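Local coordinates for protein acyl-CoA dehydrogenase (Mycobacterium thermoresistibile, PDB 3PFD) that probably oxidises saturated acyl-CoA thioesters to 2,3-dehydroacyl-CoA, using the flavin adenine dinucleotide that it binds here in reduced form, at residues Y136-R141 and S145-M150. Numbering follows the deposited sequence.
With FDA (dihydroflavine-adenine dinucleotide), chain B.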
loop_
_atom_site.group_PDB
_atom_site.type_symbol
_atom_site.label_atom_id
_atom_site.label_comp_id
_atom_site.label_asym_id
_atom_site.label_seq_id
_atom_site.Cartn_x
_atom_site.Cartn_y
_atom_site.Cartn_z
ATOM N N TYR C 136 -20.564 12.949 24.910
ATOM C CA TYR C 136 -20.347 11.586 25.377
ATOM C C TYR C 136 -19.041 11.575 26.167
ATOM O O TYR C 136 -17.977 11.790 25.609
ATOM C CB TYR C 136 -20.263 10.661 24.155
ATOM C CG TYR C 136 -20.050 9.185 24.437
ATOM C CD1 TYR C 136 -21.079 8.395 24.956
ATOM C CD2 TYR C 136 -18.842 8.562 24.124
ATOM C CE1 TYR C 136 -20.897 7.028 25.186
ATOM C CE2 TYR C 136 -18.648 7.194 24.357
ATOM C CZ TYR C 136 -19.682 6.443 24.888
ATOM O OH TYR C 136 -19.495 5.094 25.121
ATOM N N ALA C 137 -19.133 11.333 27.470
ATOM C CA ALA C 137 -17.981 11.419 28.355
ATOM C C ALA C 137 -17.550 10.048 28.903
ATOM O O ALA C 137 -18.059 9.569 29.936
ATOM C CB ALA C 137 -18.280 12.417 29.482
ATOM N N LEU C 138 -16.603 9.418 28.208
ATOM C CA LEU C 138 -16.150 8.083 28.565
ATOM C C LEU C 138 -14.665 8.073 28.945
ATOM O O LEU C 138 -14.299 7.570 30.016
ATOM C CB LEU C 138 -16.405 7.093 27.410
ATOM C CG LEU C 138 -15.859 5.661 27.583
ATOM C CD1 LEU C 138 -16.810 4.822 28.403
ATOM C CD2 LEU C 138 -15.634 4.993 26.216
ATOM N N SER C 139 -13.827 8.622 28.060
ATOM C CA SER C 139 -12.363 8.557 28.173
ATOM C C SER C 139 -11.772 9.292 29.389
ATOM O O SER C 139 -12.311 10.300 29.850
ATOM C CB SER C 139 -11.706 9.118 26.902
ATOM O OG SER C 139 -12.153 8.477 25.705
ATOM N N GLU C 140 -10.630 8.795 29.869
ATOM C CA GLU C 140 -9.846 9.458 30.921
ATOM C C GLU C 140 -8.402 9.393 30.483
ATOM O O GLU C 140 -8.084 8.699 29.506
ATOM C CB GLU C 140 -10.044 8.801 32.308
ATOM C CG GLU C 140 -11.480 8.825 32.738
ATOM C CD GLU C 140 -11.747 8.139 34.054
ATOM O OE1 GLU C 140 -10.779 7.728 34.723
ATOM O OE2 GLU C 140 -12.938 8.022 34.419
ATOM N N ARG C 141 -7.528 10.116 31.179
ATOM C CA ARG C 141 -6.120 10.161 30.770
ATOM C C ARG C 141 -5.534 8.757 30.730
ATOM O O ARG C 141 -4.790 8.431 29.811
ATOM C CB ARG C 141 -5.265 11.062 31.672
ATOM C CG ARG C 141 -5.473 12.542 31.479
ATOM C CD ARG C 141 -5.117 13.018 30.038
ATOM N NE ARG C 141 -5.591 14.378 29.859
ATOM C CZ ARG C 141 -5.696 15.035 28.708
ATOM N NH1 ARG C 141 -5.367 14.468 27.564
ATOM N NH2 ARG C 141 -6.156 16.282 28.714
ATOM N N SER C 145 -8.191 3.525 24.976
ATOM C CA SER C 145 -8.590 2.214 24.438
ATOM C C SER C 145 -9.134 1.299 25.543
ATOM O O SER C 145 -10.198 0.701 25.368
ATOM C CB SER C 145 -7.460 1.553 23.648
ATOM O OG SER C 145 -7.170 2.309 22.469
ATOM N N ASP C 146 -8.416 1.219 26.670
ATOM C CA ASP C 146 -8.825 0.422 27.845
ATOM C C ASP C 146 -9.799 1.242 28.695
ATOM O O ASP C 146 -9.490 1.690 29.821
ATOM C CB ASP C 146 -7.588 0.023 28.653
ATOM C CG ASP C 146 -7.893 -0.904 29.818
ATOM O OD1 ASP C 146 -9.058 -1.305 30.007
ATOM O OD2 ASP C 146 -6.939 -1.266 30.551
ATOM N N ALA C 147 -10.982 1.448 28.135
ATOM C CA ALA C 147 -11.959 2.372 28.724
ATOM C C ALA C 147 -12.555 1.811 29.996
ATOM O O ALA C 147 -13.048 2.563 30.835
ATOM C CB ALA C 147 -13.073 2.703 27.705
ATOM N N ALA C 148 -12.520 0.484 30.124
ATOM C CA ALA C 148 -13.034 -0.196 31.315
ATOM C C ALA C 148 -12.148 0.034 32.547
ATOM O O ALA C 148 -12.544 -0.300 33.642
ATOM C CB ALA C 148 -13.206 -1.710 31.046
ATOM N N SER C 149 -10.950 0.592 32.366
ATOM C CA SER C 149 -10.080 0.871 33.502
ATOM C C SER C 149 -10.301 2.282 34.066
ATOM O O SER C 149 -9.484 2.782 34.833
ATOM C CB SER C 149 -8.605 0.633 33.129
ATOM O OG SER C 149 -8.148 1.622 32.231
ATOM N N MET C 150 -11.422 2.899 33.696
ATOM C CA MET C 150 -11.759 4.258 34.104
ATOM C C MET C 150 -11.859 4.377 35.631
ATOM O O MET C 150 -12.154 3.393 36.316
ATOM C CB MET C 150 -13.061 4.694 33.452
ATOM C CG MET C 150 -14.313 4.039 34.067
ATOM S SD MET C 150 -15.872 4.566 33.342
ATOM C CE MET C 150 -15.819 3.760 31.732
HETATM P PA FDA B . -4.183 4.671 23.704
HETATM O O1A FDA B . -5.289 3.726 24.087
HETATM O O2A FDA B . -3.070 4.988 24.672
HETATM O O5B FDA B . -3.537 4.104 22.341
HETATM C C5B FDA B . -2.187 4.371 21.946
HETATM C C4B FDA B . -1.826 3.465 20.760
HETATM O O4B FDA B . -1.804 2.092 21.169
HETATM C C3B FDA B . -2.863 3.552 19.638
HETATM O O3B FDA B . -2.173 3.375 18.393
HETATM C C2B FDA B . -3.753 2.345 19.887
HETATM O O2B FDA B . -4.399 1.875 18.701
HETATM C C1B FDA B . -2.745 1.344 20.405
HETATM N N9A FDA B . -3.369 0.257 21.185
HETATM C C8A FDA B . -3.941 0.367 22.397
HETATM N N7A FDA B . -4.389 -0.852 22.791
HETATM C C5A FDA B . -4.096 -1.739 21.809
HETATM C C6A FDA B . -4.320 -3.117 21.654
HETATM N N6A FDA B . -4.967 -3.828 22.629
HETATM N N1A FDA B . -3.885 -3.730 20.520
HETATM C C2A FDA B . -3.261 -3.006 19.564
HETATM N N3A FDA B . -3.023 -1.680 19.680
HETATM C C4A FDA B . -3.443 -1.024 20.792
HETATM N N1 FDA B . -13.538 10.177 24.155
HETATM C C2 FDA B . -14.706 10.468 24.807
HETATM O O2 FDA B . -15.028 9.877 25.873
HETATM N N3 FDA B . -15.536 11.411 24.311
HETATM C C4 FDA B . -15.231 12.072 23.172
HETATM O O4 FDA B . -16.033 12.937 22.781
HETATM C C4X FDA B . -14.047 11.780 22.463
HETATM N N5 FDA B . -13.666 12.506 21.392
HETATM C C5X FDA B . -12.367 12.617 21.066
HETATM C C6 FDA B . -11.894 13.714 20.332
HETATM C C7 FDA B . -10.518 13.847 20.073
HETATM C C7M FDA B . -10.004 15.025 19.273
HETATM C C8 FDA B . -9.625 12.876 20.506
HETATM C C8M FDA B . -8.135 12.982 20.229
HETATM C C9 FDA B . -10.094 11.790 21.220
HETATM C C9A FDA B . -11.456 11.663 21.514
HETATM N N10 FDA B . -11.887 10.694 22.445
HETATM C C10 FDA B . -13.197 10.813 22.985
HETATM C "C1'" FDA B . -10.928 9.749 23.021
HETATM C "C2'" FDA B . -10.578 8.619 22.043
HETATM O "O2'" FDA B . -11.649 7.666 21.866
HETATM C "C3'" FDA B . -9.289 7.982 22.519
HETATM O "O3'" FDA B . -8.197 8.867 22.165
HETATM C "C4'" FDA B . -9.062 6.590 21.901
HETATM O "O4'" FDA B . -9.988 5.647 22.447
HETATM C "C5'" FDA B . -7.650 6.075 22.146
HETATM O "O5'" FDA B . -7.307 6.251 23.527
HETATM P P FDA B . -5.916 6.973 23.893
HETATM O O1P FDA B . -5.903 8.318 23.211
HETATM O O2P FDA B . -5.711 6.889 25.388
HETATM O O3P FDA B . -4.817 6.071 23.135
#
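Flavin O2 is gripped by two consecutive backbone amides, L138 N at 2.9 Å and S139 N at 2.8 Å, the second bond almost straight (175°). The end of strand 134-137 and the loop after it also bind N3 and N1: Y136 O, in the strand, accepts from flavin N3 at 2.8 Å, and S139 OG, on a short side chain of the loop that can reach back to the ring, accepts from N1 at 2.7 Å. L138 binds the flavin through its backbone N-H, while its branched side chain packs on 145-150. With CG anti to the backbone N (chi1 174°), CD2 rests on A147 CB at 3.7 Å, while CD1 meets the M150 methyl CE at 3.6 Å. M150 crosses L138 at about a right angle, its flexible thioether bent at chi3 (72°) to bring CE there; A147, in a 3-10 turn, is small enough for close approach. E140 lies across the base of M150, with OE2 3.5 Å from M150 CB; its carboxylate is held by R151 N, T152 OG1 and a salt bridge to K167, which suits a buried acid. Further along, S145 N and OG both donate to phosphate oxygen O1A. The apolar seam thus joins two segments, one bonded to the flavin and the other to the phosphate; R281 of the second subunit also bonds the cofactor. The paired N-H groups would probably draw electron density toward O2.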